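Local coordinates for FAD:protein FMN transferase (PDB 5MGY), which probably transfers FMN from FAD to a threonine of a target protein in a magnesium-dependent reaction, releasing AMP, at residues A128-I140 with L145-S157. Numbering follows the deposited sequence.
Sequences AARALTGQQHLSI and LCKAVALQLDFNS. With MG (magnesium ion), chain I.
Backbone hydrogen bonds zip S139 to C146 in both directions, S139 N to C146 O at 3.1 Å and C146 N to S139 O at 2.7 Å, marking them as a hydrogen-bonded antiparallel pair. L138 with K147 and I140 with L145 are the non-hydrogen-bonded pairs beside it, and the strand axes, 4.6 Å apart, run at 153°: a beta hairpin. A third bond, A148 N to H137 O (3.0 Å), continues the pairing just beyond the strands. C146 also carries the disulfide to C73, which ties the hairpin covalently to the neighbouring strand 73-75.

Apolar contacts gather on the L138 face. With CG anti to the backbone N (chi1 -174°), L138 sends CD2 tip to tip against L153 CD2 at 3.9 Å, while its CB meets L151 CD1. L145 CD2 lies against I140 CG1; V84 of helix 78-93 packs against L138 and F65 of helix 61-67 against L145.

H137 makes a CH-pi contact: V149 CG1 stands 3.5 Å from the ring centroid and only 6° off the normal, the two side chains crossing at about a right angle. Q136 CG lies over the opposite face, so the imidazole is sandwiched between aliphatic groups. An alanine here would keep the backbone bond to A148 but would probably leave V149 CG1 without its aromatic partner and open a gap beside A148 CB.

Among polar side chains, K147 turns away from strand 138-140: its NZ donates to L151 O (2.9 Å) and to the carbonyls of F65 and L68, so that the ammonium group of this buried lysine is satisfied, with the F65 ring beside it in a cation-pi contact. Main-chain bonding thus sets the hairpin register, whereas aliphatic packing and the lysine hold the returning chain, which runs on to S157, whose carbonyl O binds magnesium with D271 and T275.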
loop_
_atom_site.group_PDB
_atom_site.type_symbol
_atom_site.label_atom_id
_atom_site.label_comp_id
_atom_site.label_asym_id
_atom_site.label_seq_id
_atom_site.Cartn_x
_atom_site.Cartn_y
_atom_site.Cartn_z
ATOM N N ALA A 128 -25.277 10.078 -4.570
ATOM C CA ALA A 128 -24.778 10.763 -5.808
ATOM C C ALA A 128 -23.325 10.447 -6.115
ATOM O O ALA A 128 -22.962 10.174 -7.255
ATOM C CB ALA A 128 -24.933 12.290 -5.700
ATOM N N ALA A 129 -22.477 10.537 -5.102
ATOM C CA ALA A 129 -21.083 10.214 -5.274
ATOM C C ALA A 129 -20.850 8.714 -5.558
ATOM O O ALA A 129 -20.057 8.378 -6.407
ATOM C CB ALA A 129 -20.276 10.704 -4.080
ATOM N N ARG A 130 -21.561 7.807 -4.894
ATOM C CA ARG A 130 -21.422 6.386 -5.203
ATOM C C ARG A 130 -21.757 6.078 -6.646
ATOM O O ARG A 130 -21.204 5.160 -7.219
ATOM C CB ARG A 130 -22.226 5.485 -4.244
ATOM C CG ARG A 130 -21.355 4.736 -3.208
ATOM C CD ARG A 130 -22.133 3.721 -2.359
ATOM N NE ARG A 130 -23.383 4.348 -1.901
ATOM C CZ ARG A 130 -24.629 4.110 -2.348
ATOM N NH1 ARG A 130 -24.899 3.185 -3.271
ATOM N NH2 ARG A 130 -25.639 4.813 -1.837
ATOM N N ALA A 131 -22.659 6.832 -7.258
ATOM C CA ALA A 131 -22.942 6.631 -8.705
ATOM C C ALA A 131 -21.776 7.023 -9.627
ATOM O O ALA A 131 -21.732 6.531 -10.721
ATOM C CB ALA A 131 -24.210 7.335 -9.121
ATOM N N LEU A 132 -20.838 7.862 -9.152
ATOM C CA LEU A 132 -19.555 8.120 -9.837
ATOM C C LEU A 132 -18.405 7.154 -9.498
ATOM O O LEU A 132 -17.247 7.414 -9.893
ATOM C CB LEU A 132 -19.059 9.553 -9.558
ATOM C CG LEU A 132 -20.087 10.694 -9.697
ATOM C CD1 LEU A 132 -19.535 12.091 -9.335
ATOM C CD2 LEU A 132 -20.698 10.560 -11.106
ATOM N N THR A 133 -18.720 6.078 -8.770
ATOM C CA THR A 133 -17.707 5.119 -8.358
ATOM C C THR A 133 -18.002 3.818 -9.035
ATOM O O THR A 133 -19.027 3.693 -9.709
ATOM C CB THR A 133 -17.637 4.920 -6.832
ATOM O OG1 THR A 133 -18.840 4.313 -6.375
ATOM C CG2 THR A 133 -17.460 6.214 -6.085
ATOM N N GLY A 134 -17.049 2.890 -8.898
ATOM C CA GLY A 134 -17.177 1.510 -9.380
ATOM C C GLY A 134 -16.156 0.996 -10.383
ATOM O O GLY A 134 -16.322 1.210 -11.567
ATOM N N GLN A 135 -15.164 0.251 -9.906
ATOM C CA GLN A 135 -14.136 -0.477 -10.721
ATOM C C GLN A 135 -14.647 -1.122 -11.981
ATOM O O GLN A 135 -13.962 -1.168 -12.983
ATOM C CB GLN A 135 -13.489 -1.572 -9.831
ATOM C CG GLN A 135 -12.221 -2.244 -10.360
ATOM C CD GLN A 135 -10.913 -1.620 -9.801
ATOM O OE1 GLN A 135 -10.746 -1.455 -8.560
ATOM N NE2 GLN A 135 -9.955 -1.278 -10.734
ATOM N N GLN A 136 -15.847 -1.657 -11.935
ATOM C CA GLN A 136 -16.441 -2.299 -13.132
ATOM C C GLN A 136 -16.610 -1.350 -14.295
ATOM O O GLN A 136 -16.694 -1.806 -15.457
ATOM C CB GLN A 136 -17.808 -2.954 -12.835
ATOM C CG GLN A 136 -18.999 -2.058 -12.552
ATOM C CD GLN A 136 -19.088 -1.552 -11.124
ATOM O OE1 GLN A 136 -18.145 -1.648 -10.338
ATOM N NE2 GLN A 136 -20.244 -0.988 -10.779
ATOM N N HIS A 137 -16.726 -0.050 -13.988
ATOM C CA HIS A 137 -16.819 0.999 -14.992
ATOM C C HIS A 137 -15.481 1.462 -15.632
ATOM O O HIS A 137 -15.477 2.321 -16.526
ATOM C CB HIS A 137 -17.528 2.175 -14.355
ATOM C CG HIS A 137 -18.960 1.898 -14.060
ATOM N ND1 HIS A 137 -19.507 2.057 -12.803
ATOM C CD2 HIS A 137 -19.955 1.453 -14.861
ATOM C CE1 HIS A 137 -20.783 1.736 -12.849
ATOM N NE2 HIS A 137 -21.074 1.369 -14.083
ATOM N N LEU A 138 -14.368 0.881 -15.190
ATOM C CA LEU A 138 -13.056 1.241 -15.649
ATOM C C LEU A 138 -12.575 0.139 -16.542
ATOM O O LEU A 138 -12.696 -1.026 -16.206
ATOM C CB LEU A 138 -12.163 1.354 -14.443
ATOM C CG LEU A 138 -10.751 1.851 -14.544
ATOM C CD1 LEU A 138 -10.817 3.258 -15.064
ATOM C CD2 LEU A 138 -10.103 1.837 -13.182
ATOM N N SER A 139 -12.061 0.486 -17.705
ATOM C CA SER A 139 -11.522 -0.530 -18.612
ATOM C C SER A 139 -10.320 -0.021 -19.405
ATOM O O SER A 139 -10.084 1.191 -19.563
ATOM C CB SER A 139 -12.595 -1.045 -19.550
ATOM O OG SER A 139 -13.184 -0.001 -20.306
ATOM N N ILE A 140 -9.530 -0.973 -19.895
ATOM C CA ILE A 140 -8.286 -0.659 -20.612
ATOM C C ILE A 140 -8.517 -1.049 -22.050
ATOM O O ILE A 140 -9.024 -2.101 -22.330
ATOM C CB ILE A 140 -7.118 -1.451 -20.037
ATOM C CG1 ILE A 140 -6.598 -0.774 -18.804
ATOM C CG2 ILE A 140 -5.993 -1.562 -21.022
ATOM C CD1 ILE A 140 -5.823 -1.738 -17.908
ATOM N N LEU A 145 -7.320 4.309 -21.258
ATOM C CA LEU A 145 -8.156 3.970 -20.115
ATOM C C LEU A 145 -9.510 4.511 -20.403
ATOM O O LEU A 145 -9.603 5.674 -20.725
ATOM C CB LEU A 145 -7.745 4.710 -18.866
ATOM C CG LEU A 145 -6.986 4.113 -17.709
ATOM C CD1 LEU A 145 -7.145 4.998 -16.497
ATOM C CD2 LEU A 145 -7.515 2.713 -17.450
ATOM N N CYS A 146 -10.557 3.732 -20.171
ATOM C CA CYS A 146 -11.906 4.175 -20.441
ATOM C C CYS A 146 -12.709 4.252 -19.174
ATOM O O CYS A 146 -12.497 3.471 -18.235
ATOM C CB CYS A 146 -12.552 3.264 -21.438
ATOM S SG CYS A 146 -11.574 3.304 -22.944
ATOM N N LYS A 147 -13.629 5.211 -19.136
ATOM C CA LYS A 147 -14.528 5.303 -18.021
ATOM C C LYS A 147 -15.967 5.480 -18.445
ATOM O O LYS A 147 -16.267 6.410 -19.192
ATOM C CB LYS A 147 -14.089 6.399 -17.066
ATOM C CG LYS A 147 -14.204 7.819 -17.551
ATOM C CD LYS A 147 -13.279 8.655 -16.704
ATOM C CE LYS A 147 -13.842 9.992 -16.369
ATOM N NZ LYS A 147 -12.933 10.737 -15.470
ATOM N N ALA A 148 -16.848 4.597 -17.940
ATOM C CA ALA A 148 -18.264 4.625 -18.266
ATOM C C ALA A 148 -19.106 5.575 -17.419
ATOM O O ALA A 148 -20.201 5.916 -17.822
ATOM C CB ALA A 148 -18.823 3.266 -18.174
ATOM N N VAL A 149 -18.605 5.981 -16.253
ATOM C CA VAL A 149 -19.199 7.007 -15.410
ATOM C C VAL A 149 -18.111 8.042 -15.103
ATOM O O VAL A 149 -16.975 7.796 -15.399
ATOM C CB VAL A 149 -19.758 6.394 -14.065
ATOM C CG1 VAL A 149 -20.631 5.146 -14.283
ATOM C CG2 VAL A 149 -18.655 6.082 -13.078
ATOM N N ALA A 150 -18.423 9.153 -14.444
ATOM C CA ALA A 150 -17.381 10.183 -14.131
ATOM C C ALA A 150 -16.436 9.754 -13.037
ATOM O O ALA A 150 -16.383 10.426 -11.995
ATOM C CB ALA A 150 -17.992 11.556 -13.746
ATOM N N LEU A 151 -15.663 8.705 -13.307
ATOM C CA LEU A 151 -14.697 8.148 -12.324
ATOM C C LEU A 151 -13.558 9.075 -11.933
ATOM O O LEU A 151 -12.954 9.770 -12.771
ATOM C CB LEU A 151 -14.047 6.838 -12.827
ATOM C CG LEU A 151 -14.960 5.606 -12.999
ATOM C CD1 LEU A 151 -14.169 4.411 -13.502
ATOM C CD2 LEU A 151 -15.695 5.255 -11.726
ATOM N N GLN A 152 -13.248 9.045 -10.660
ATOM C CA GLN A 152 -12.014 9.641 -10.218
ATOM C C GLN A 152 -11.162 8.579 -9.510
ATOM O O GLN A 152 -11.597 7.961 -8.531
ATOM C CB GLN A 152 -12.338 10.834 -9.375
ATOM C CG GLN A 152 -13.228 11.783 -10.133
ATOM C CD GLN A 152 -13.199 13.167 -9.506
ATOM O OE1 GLN A 152 -13.730 13.384 -8.405
ATOM N NE2 GLN A 152 -12.542 14.110 -10.188
ATOM N N LEU A 153 -9.972 8.359 -10.062
ATOM C CA LEU A 153 -9.049 7.388 -9.556
ATOM C C LEU A 153 -8.164 7.918 -8.475
ATOM O O LEU A 153 -7.944 9.119 -8.366
ATOM C CB LEU A 153 -8.202 6.864 -10.688
ATOM C CG LEU A 153 -9.008 6.243 -11.850
ATOM C CD1 LEU A 153 -8.094 5.549 -12.853
ATOM C CD2 LEU A 153 -10.065 5.298 -11.345
ATOM N N ASP A 154 -7.720 7.000 -7.627
ATOM C CA ASP A 154 -6.753 7.256 -6.537
ATOM C C ASP A 154 -5.925 5.970 -6.342
ATOM O O ASP A 154 -6.467 4.884 -6.133
ATOM C CB ASP A 154 -7.445 7.632 -5.212
ATOM C CG ASP A 154 -6.461 8.144 -4.146
ATOM O OD1 ASP A 154 -6.678 9.214 -3.492
ATOM O OD2 ASP A 154 -5.435 7.487 -3.983
ATOM N N PHE A 155 -4.616 6.109 -6.374
ATOM C CA PHE A 155 -3.763 4.975 -6.421
ATOM C C PHE A 155 -3.057 4.731 -5.095
ATOM O O PHE A 155 -2.188 3.856 -5.012
ATOM C CB PHE A 155 -2.737 5.165 -7.591
ATOM C CG PHE A 155 -3.339 4.910 -8.951
ATOM C CD1 PHE A 155 -3.646 3.610 -9.371
ATOM C CD2 PHE A 155 -3.622 5.963 -9.781
ATOM C CE1 PHE A 155 -4.246 3.394 -10.595
ATOM C CE2 PHE A 155 -4.213 5.756 -11.007
ATOM C CZ PHE A 155 -4.539 4.469 -11.418
ATOM N N ASN A 156 -3.436 5.472 -4.055
ATOM C CA ASN A 156 -2.658 5.532 -2.801
ATOM C C ASN A 156 -2.634 4.203 -2.100
ATOM O O ASN A 156 -1.677 3.892 -1.465
ATOM C CB ASN A 156 -3.145 6.629 -1.828
ATOM C CG ASN A 156 -2.283 7.901 -1.830
ATOM O OD1 ASN A 156 -1.081 7.882 -2.047
ATOM N ND2 ASN A 156 -2.903 8.992 -1.505
ATOM N N SER A 157 -3.640 3.375 -2.272
ATOM C CA SER A 157 -3.701 2.107 -1.559
ATOM C C SER A 157 -2.623 1.124 -2.034
ATOM O O SER A 157 -2.198 0.250 -1.227
ATOM C CB SER A 157 -5.109 1.504 -1.658
ATOM O OG SER A 157 -5.414 1.225 -2.989
HETATM MG MG MG I . -2.170 0.657 1.088
#